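Local coordinates for Red carotenoid protein (RCP) (Nostoc sp., PDB 5FCY) that binds carotenoids, beta-carotene among them, and probably takes part in cyanobacterial photoprotection, at residues Glu65-His68 with Glu69-Leu72; Arg81-Gln85 with Leu86-Tyr90. All coordinates share one frame; numbering follows the deposited sequence.

Interaction 1: Glu65-His68 with Glu69-Leu72; sequences ELNH and EQQL
The imidazole of H68 meets the amide of Q71 at its edge: Q71 OE1 lies in the ring plane, 4.0 Å from H68 CD2. The two side chains run alongside each other and point the same way, with ring and amide planes turned 77° apart. The polar work of Q71 OE1 is done with another partner, accepting from the backbone N of V115, and H68 also touches V115. A second pair of flat groups, the amides of N67 and Q70, likewise lies side by side, with planes 89° apart and Q70 OE1 3.2 Å from N67 ND2.

The reason these residues meet is that the chain turns into a helix here, between helices 53-64 and 68-79 of an all-helical domain related to the N-terminal domain of the orange carotenoid protein. N67 is the N-cap of helix 68-79, although its side chain makes no capping bond. The sound bond across the turn is Q71 N to N67 O at 2.9 Å, while the next one along, L72 N to H68 O at 3.3 Å, is weak. Q71 carries its CG beside the backbone N (chi1 -60°) and is extended from there on; this lays the aliphatic part of the side chain against the turn, with CG 3.3 Å from N67 O, and brings Q71 NE2 to 3.5 Å from L66 O.

L66 comes in from the loop and crosses Q70 at about a right angle. Its CB and CD1 lie against Q70 CB, the former at 3.9 Å, and its CD2 methyl reaches the amide nitrogen, 3.8 Å from Q70 NE2. Q70 is largely exposed, whereas Q71 is buried, packed on I114. One residue further on, L72 leads its end away from the turn to touch the bound beta-carotene.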
ATOM      1  N   GLU A  65       8.098   7.575 -13.404  1.00 58.92           N
ATOM      2  CA  GLU A  65       8.269   7.953 -14.800  1.00 60.16           C
ATOM      3  C   GLU A  65       6.942   8.212 -15.502  1.00 60.49           C
ATOM      4  O   GLU A  65       6.947   8.637 -16.662  1.00 60.90           O
ATOM      5  CB  GLU A  65       9.039   6.857 -15.540  1.00 60.44           C
ATOM      6  CG  GLU A  65       9.578   7.267 -16.898  1.00 63.28           C
ATOM      7  CD  GLU A  65      10.371   6.157 -17.556  1.00 65.09           C
ATOM      8  OE1 GLU A  65      10.435   5.052 -16.975  1.00 63.40           O
ATOM      9  OE2 GLU A  65      10.928   6.387 -18.651  1.00 66.07           O
ATOM     10  N   LEU A  66       5.818   7.967 -14.837  1.00 60.26           N
ATOM     11  CA  LEU A  66       4.505   8.222 -15.404  1.00 60.96           C
ATOM     12  C   LEU A  66       4.002   9.601 -14.987  1.00 61.62           C
ATOM     13  O   LEU A  66       4.630  10.313 -14.199  1.00 61.38           O
ATOM     14  CB  LEU A  66       3.506   7.152 -14.958  1.00 60.07           C
ATOM     15  CG  LEU A  66       3.830   5.698 -15.296  1.00 59.76           C
ATOM     16  CD1 LEU A  66       2.800   4.777 -14.663  1.00 58.82           C
ATOM     17  CD2 LEU A  66       3.885   5.486 -16.801  1.00 59.61           C
ATOM     18  N   ASN A  67       2.847   9.974 -15.530  1.00 62.62           N
ATOM     19  CA  ASN A  67       2.179  11.188 -15.094  1.00 63.16           C
ATOM     20  C   ASN A  67       1.528  10.968 -13.735  1.00 61.47           C
ATOM     21  O   ASN A  67       1.134   9.853 -13.381  1.00 60.54           O
ATOM     22  CB  ASN A  67       1.129  11.623 -16.115  1.00 64.13           C
ATOM     23  CG  ASN A  67       1.747  12.112 -17.408  1.00 64.58           C
ATOM     24  OD1 ASN A  67       2.914  12.507 -17.439  1.00 64.07           O
ATOM     25  ND2 ASN A  67       0.967  12.095 -18.484  1.00 63.32           N
ATOM     26  N   HIS A  68       1.417  12.054 -12.969  1.00 61.21           N
ATOM     27  CA  HIS A  68       0.907  11.952 -11.607  1.00 60.66           C
ATOM     28  C   HIS A  68      -0.426  11.217 -11.569  1.00 59.93           C
ATOM     29  O   HIS A  68      -0.700  10.461 -10.630  1.00 58.95           O
ATOM     30  CB  HIS A  68       0.768  13.348 -11.000  1.00 60.71           C
ATOM     31  CG  HIS A  68       2.033  14.148 -11.036  1.00 61.43           C
ATOM     32  ND1 HIS A  68       2.077  15.453 -11.478  1.00 59.95           N
ATOM     33  CD2 HIS A  68       3.301  13.827 -10.688  1.00 62.15           C
ATOM     34  CE1 HIS A  68       3.317  15.902 -11.399  1.00 61.03           C
ATOM     35  NE2 HIS A  68       4.080  14.934 -10.922  1.00 63.68           N
ATOM     36  N   GLU A  69      -1.263  11.414 -12.589  1.00 59.99           N
ATOM     37  CA  GLU A  69      -2.551  10.729 -12.623  1.00 58.73           C
ATOM     38  C   GLU A  69      -2.367   9.225 -12.767  1.00 57.36           C
ATOM     39  O   GLU A  69      -2.983   8.440 -12.036  1.00 55.76           O
ATOM     40  CB  GLU A  69      -3.411  11.276 -13.764  1.00 58.80           C
ATOM     41  CG  GLU A  69      -4.605  12.081 -13.284  1.00 56.32           C
ATOM     42  CD  GLU A  69      -5.620  11.233 -12.549  1.00 55.06           C
ATOM     43  OE1 GLU A  69      -6.154  10.280 -13.155  1.00 55.44           O
ATOM     44  OE2 GLU A  69      -5.876  11.516 -11.360  1.00 54.48           O
ATOM     45  N   GLN A  70      -1.517   8.804 -13.705  1.00 58.88           N
ATOM     46  CA  GLN A  70      -1.281   7.378 -13.899  1.00 58.24           C
ATOM     47  C   GLN A  70      -0.652   6.744 -12.666  1.00 55.63           C
ATOM     48  O   GLN A  70      -0.922   5.575 -12.364  1.00 53.09           O
ATOM     49  CB  GLN A  70      -0.397   7.164 -15.126  1.00 60.26           C
ATOM     50  CG  GLN A  70      -1.059   7.576 -16.427  1.00 60.68           C
ATOM     51  CD  GLN A  70      -0.053   7.923 -17.502  1.00 61.28           C
ATOM     52  OE1 GLN A  70       0.126   9.091 -17.843  1.00 62.31           O
ATOM     53  NE2 GLN A  70       0.610   6.908 -18.045  1.00 59.61           N
ATOM     54  N   GLN A  71       0.189   7.492 -11.944  1.00 56.33           N
ATOM     55  CA  GLN A  71       0.725   6.999 -10.680  1.00 54.41           C
ATOM     56  C   GLN A  71      -0.398   6.567  -9.748  1.00 51.07           C
ATOM     57  O   GLN A  71      -0.302   5.531  -9.079  1.00 48.18           O
ATOM     58  CB  GLN A  71       1.578   8.079 -10.012  1.00 55.97           C
ATOM     59  CG  GLN A  71       2.768   8.540 -10.839  1.00 57.92           C
ATOM     60  CD  GLN A  71       3.563   9.635 -10.156  1.00 58.89           C
ATOM     61  OE1 GLN A  71       3.141  10.183  -9.137  1.00 58.22           O
ATOM     62  NE2 GLN A  71       4.725   9.959 -10.714  1.00 59.40           N
ATOM     63  N   LEU A  72      -1.473   7.352  -9.693  1.00 51.86           N
ATOM     64  CA  LEU A  72      -2.610   6.998  -8.855  1.00 49.67           C
ATOM     65  C   LEU A  72      -3.309   5.751  -9.377  1.00 47.87           C
ATOM     66  O   LEU A  72      -3.652   4.848  -8.606  1.00 46.34           O
ATOM     67  CB  LEU A  72      -3.594   8.163  -8.791  1.00 49.54           C
ATOM     68  CG  LEU A  72      -4.954   7.791  -8.203  1.00 47.70           C
ATOM     69  CD1 LEU A  72      -4.758   7.203  -6.818  1.00 46.54           C
ATOM     70  CD2 LEU A  72      -5.878   8.990  -8.163  1.00 48.49           C
TER

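Interaction 2: Arg81-Gln85 with Leu86-Tyr90; sequences RVDNQ and LSREY
N84 OD1 is where the start of the helix is gripped: it accepts from S87 N at 2.7 Å, almost straight at 169°, and S87 OG lies 3.1 Å from the same oxygen. The carboxamide gets there because CG of N84 sits between the backbone N and the carbonyl carbon (chi1 60°), which folds OD1 back over the turn. An alanine here removes OD1, which would probably leave the S87 N-H at the helix start without its acceptor and the first turn less firmly held, with backbone bonds such as R88 N to N84 O at 2.9 Å remaining.

This is a side-chain N-cap, opening helix 85-91 after a short loop; R81, with positive phi, ends helix 68-79 in a Schellman motif.

R88 folds back across the cap, bent at chi3. One face of its guanidinium lies on the peptide joining N84 to Q85, with N84 C 3.5 Å above the plane and over its centre. At its edge NE donates to D83 OD1 at 2.9 Å in a salt bridge, the acceptor standing 18° out of the guanidinium plane. Q85 OE1 is also at the edge and in plane, beside NH1, but poorly angled for a bond. The other end of the Q85 amide reaches along the helix: NE2 makes a weak hydrogen bond to E89 OE2 at 3.5 Å. E89 OE1 turns to Q62 of helix 53-64, again weakly.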
ATOM      1  N   ARG A  81      -6.464  -5.750  -8.391  1.00 42.31           N
ATOM      2  CA  ARG A  81      -5.979  -6.927  -9.112  1.00 42.44           C
ATOM      3  C   ARG A  81      -6.165  -6.786 -10.625  1.00 43.87           C
ATOM      4  O   ARG A  81      -6.380  -7.775 -11.330  1.00 45.04           O
ATOM      5  CB  ARG A  81      -6.661  -8.207  -8.613  1.00 42.78           C
ATOM      6  CG  ARG A  81      -5.935  -8.935  -7.491  1.00 41.69           C
ATOM      7  CD  ARG A  81      -6.179  -8.309  -6.129  1.00 41.16           C
ATOM      8  NE  ARG A  81      -6.193  -9.319  -5.073  1.00 40.94           N
ATOM      9  CZ  ARG A  81      -6.277  -9.047  -3.774  1.00 40.98           C
ATOM     10  NH1 ARG A  81      -6.345  -7.789  -3.353  1.00 39.11           N
ATOM     11  NH2 ARG A  81      -6.290 -10.039  -2.891  1.00 41.23           N
ATOM     12  N   VAL A  82      -6.078  -5.559 -11.144  1.00 43.39           N
ATOM     13  CA  VAL A  82      -6.223  -5.346 -12.579  1.00 43.78           C
ATOM     14  C   VAL A  82      -5.076  -6.024 -13.316  1.00 43.90           C
ATOM     15  O   VAL A  82      -3.939  -6.090 -12.830  1.00 43.47           O
ATOM     16  CB  VAL A  82      -6.278  -3.844 -12.908  1.00 45.57           C
ATOM     17  CG1 VAL A  82      -6.400  -3.619 -14.415  1.00 46.07           C
ATOM     18  CG2 VAL A  82      -7.432  -3.193 -12.185  1.00 46.43           C
ATOM     19  N   ASP A  83      -5.373  -6.520 -14.514  1.00 44.43           N
ATOM     20  CA  ASP A  83      -4.413  -7.276 -15.316  1.00 44.85           C
ATOM     21  C   ASP A  83      -3.808  -6.343 -16.358  1.00 44.49           C
ATOM     22  O   ASP A  83      -4.377  -6.140 -17.434  1.00 44.76           O
ATOM     23  CB  ASP A  83      -5.085  -8.477 -15.972  1.00 44.76           C
ATOM     24  CG  ASP A  83      -4.092  -9.413 -16.631  1.00 45.42           C
ATOM     25  OD1 ASP A  83      -2.937  -8.996 -16.859  1.00 44.87           O
ATOM     26  OD2 ASP A  83      -4.466 -10.570 -16.922  1.00 46.87           O
ATOM     27  N   ASN A  84      -2.647  -5.778 -16.036  1.00 43.58           N
ATOM     28  CA  ASN A  84      -1.872  -4.994 -16.981  1.00 44.27           C
ATOM     29  C   ASN A  84      -0.402  -5.337 -16.780  1.00 43.76           C
ATOM     30  O   ASN A  84      -0.047  -6.165 -15.935  1.00 43.26           O
ATOM     31  CB  ASN A  84      -2.150  -3.493 -16.815  1.00 44.04           C
ATOM     32  CG  ASN A  84      -1.806  -2.981 -15.433  1.00 43.46           C
ATOM     33  OD1 ASN A  84      -0.752  -3.295 -14.883  1.00 43.57           O
ATOM     34  ND2 ASN A  84      -2.701  -2.186 -14.863  1.00 43.99           N
ATOM     35  N   GLN A  85       0.464  -4.694 -17.566  1.00 44.01           N
ATOM     36  CA  GLN A  85       1.882  -5.037 -17.539  1.00 44.11           C
ATOM     37  C   GLN A  85       2.489  -4.760 -16.168  1.00 43.25           C
ATOM     38  O   GLN A  85       3.176  -5.614 -15.595  1.00 42.39           O
ATOM     39  CB  GLN A  85       2.625  -4.267 -18.631  1.00 44.24           C
ATOM     40  CG  GLN A  85       4.115  -4.571 -18.715  1.00 45.42           C
ATOM     41  CD  GLN A  85       4.407  -6.036 -19.001  1.00 46.96           C
ATOM     42  OE1 GLN A  85       3.599  -6.734 -19.613  1.00 47.05           O
ATOM     43  NE2 GLN A  85       5.565  -6.506 -18.552  1.00 46.72           N
ATOM     44  N   LEU A  86       2.242  -3.568 -15.622  1.00 43.02           N
ATOM     45  CA  LEU A  86       2.836  -3.209 -14.337  1.00 42.53           C
ATOM     46  C   LEU A  86       2.306  -4.093 -13.213  1.00 41.25           C
ATOM     47  O   LEU A  86       3.070  -4.512 -12.335  1.00 40.29           O
ATOM     48  CB  LEU A  86       2.566  -1.734 -14.036  1.00 42.94           C
ATOM     49  CG  LEU A  86       3.209  -0.735 -15.001  1.00 43.70           C
ATOM     50  CD1 LEU A  86       2.636   0.656 -14.785  1.00 44.12           C
ATOM     51  CD2 LEU A  86       4.722  -0.721 -14.832  1.00 44.35           C
ATOM     52  N   SER A  87       1.004  -4.389 -13.222  1.00 41.77           N
ATOM     53  CA  SER A  87       0.436  -5.260 -12.197  1.00 41.29           C
ATOM     54  C   SER A  87       1.014  -6.665 -12.287  1.00 40.39           C
ATOM     55  O   SER A  87       1.204  -7.333 -11.264  1.00 39.34           O
ATOM     56  CB  SER A  87      -1.085  -5.305 -12.328  1.00 41.66           C
ATOM     57  OG  SER A  87      -1.659  -4.049 -12.024  1.00 42.49           O
ATOM     58  N   ARG A  88       1.286  -7.137 -13.503  1.00 41.03           N
ATOM     59  CA  ARG A  88       1.921  -8.441 -13.663  1.00 41.00           C
ATOM     60  C   ARG A  88       3.318  -8.441 -13.054  1.00 39.68           C
ATOM     61  O   ARG A  88       3.681  -9.356 -12.307  1.00 39.44           O
ATOM     62  CB  ARG A  88       1.968  -8.825 -15.142  1.00 41.62           C
ATOM     63  CG  ARG A  88       0.661  -9.396 -15.669  1.00 41.58           C
ATOM     64  CD  ARG A  88       0.761  -9.786 -17.133  1.00 43.27           C
ATOM     65  NE  ARG A  88      -0.236  -9.089 -17.946  1.00 44.29           N
ATOM     66  CZ  ARG A  88       0.025  -8.181 -18.887  1.00 44.83           C
ATOM     67  NH1 ARG A  88       1.269  -7.832 -19.190  1.00 44.46           N
ATOM     68  NH2 ARG A  88      -0.979  -7.622 -19.544  1.00 46.48           N
ATOM     69  N   GLU A  89       4.114  -7.413 -13.353  1.00 39.76           N
ATOM     70  CA  GLU A  89       5.438  -7.307 -12.747  1.00 40.14           C
ATOM     71  C   GLU A  89       5.341  -7.316 -11.227  1.00 39.47           C
ATOM     72  O   GLU A  89       6.056  -8.067 -10.553  1.00 38.74           O
ATOM     73  CB  GLU A  89       6.143  -6.042 -13.235  1.00 41.24           C
ATOM     74  CG  GLU A  89       6.693  -6.155 -14.646  1.00 43.00           C
ATOM     75  CD  GLU A  89       7.406  -4.898 -15.096  1.00 43.60           C
ATOM     76  OE1 GLU A  89       7.829  -4.110 -14.225  1.00 43.72           O
ATOM     77  OE2 GLU A  89       7.538  -4.697 -16.322  1.00 44.21           O
ATOM     78  N   TYR A  90       4.461  -6.486 -10.667  1.00 38.44           N
ATOM     79  CA  TYR A  90       4.229  -6.517  -9.230  1.00 37.80           C
ATOM     80  C   TYR A  90       3.896  -7.931  -8.771  1.00 37.63           C
ATOM     81  O   TYR A  90       4.567  -8.496  -7.901  1.00 36.97           O
ATOM     82  CB  TYR A  90       3.103  -5.547  -8.861  1.00 37.92           C
ATOM     83  CG  TYR A  90       2.828  -5.457  -7.378  1.00 36.65           C
ATOM     84  CD1 TYR A  90       2.095  -6.440  -6.727  1.00 36.15           C
ATOM     85  CD2 TYR A  90       3.295  -4.388  -6.631  1.00 36.40           C
ATOM     86  CE1 TYR A  90       1.843  -6.362  -5.378  1.00 35.90           C
ATOM     87  CE2 TYR A  90       3.045  -4.301  -5.281  1.00 36.17           C
ATOM     88  CZ  TYR A  90       2.320  -5.290  -4.658  1.00 36.15           C
ATOM     89  OH  TYR A  90       2.071  -5.206  -3.310  1.00 35.69           O
TER

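Overall arrangement
Interactions 1 and 2 are the entries of two consecutive helices, 68-79 and 85-91; the centres of the two contacts are about 15 Å apart. They start their helices differently: N67 makes no capping bond with its side chain, whereas that of N84 accepts one. The two touch through leucines, L66 CD1 lying 4.1 Å from L86 CD1; L86 also rests on L74 and Q62, so the patch ties helix 85-91 to helices 68-79 and 53-64. Of the pocket, interaction 1 supplies L72, whose side chain is about 3 Å from the beta-carotene. Interaction 2 lies at the surface, though beyond its cap Y90 turns inward, its hydroxyl bonded to W102 and V150.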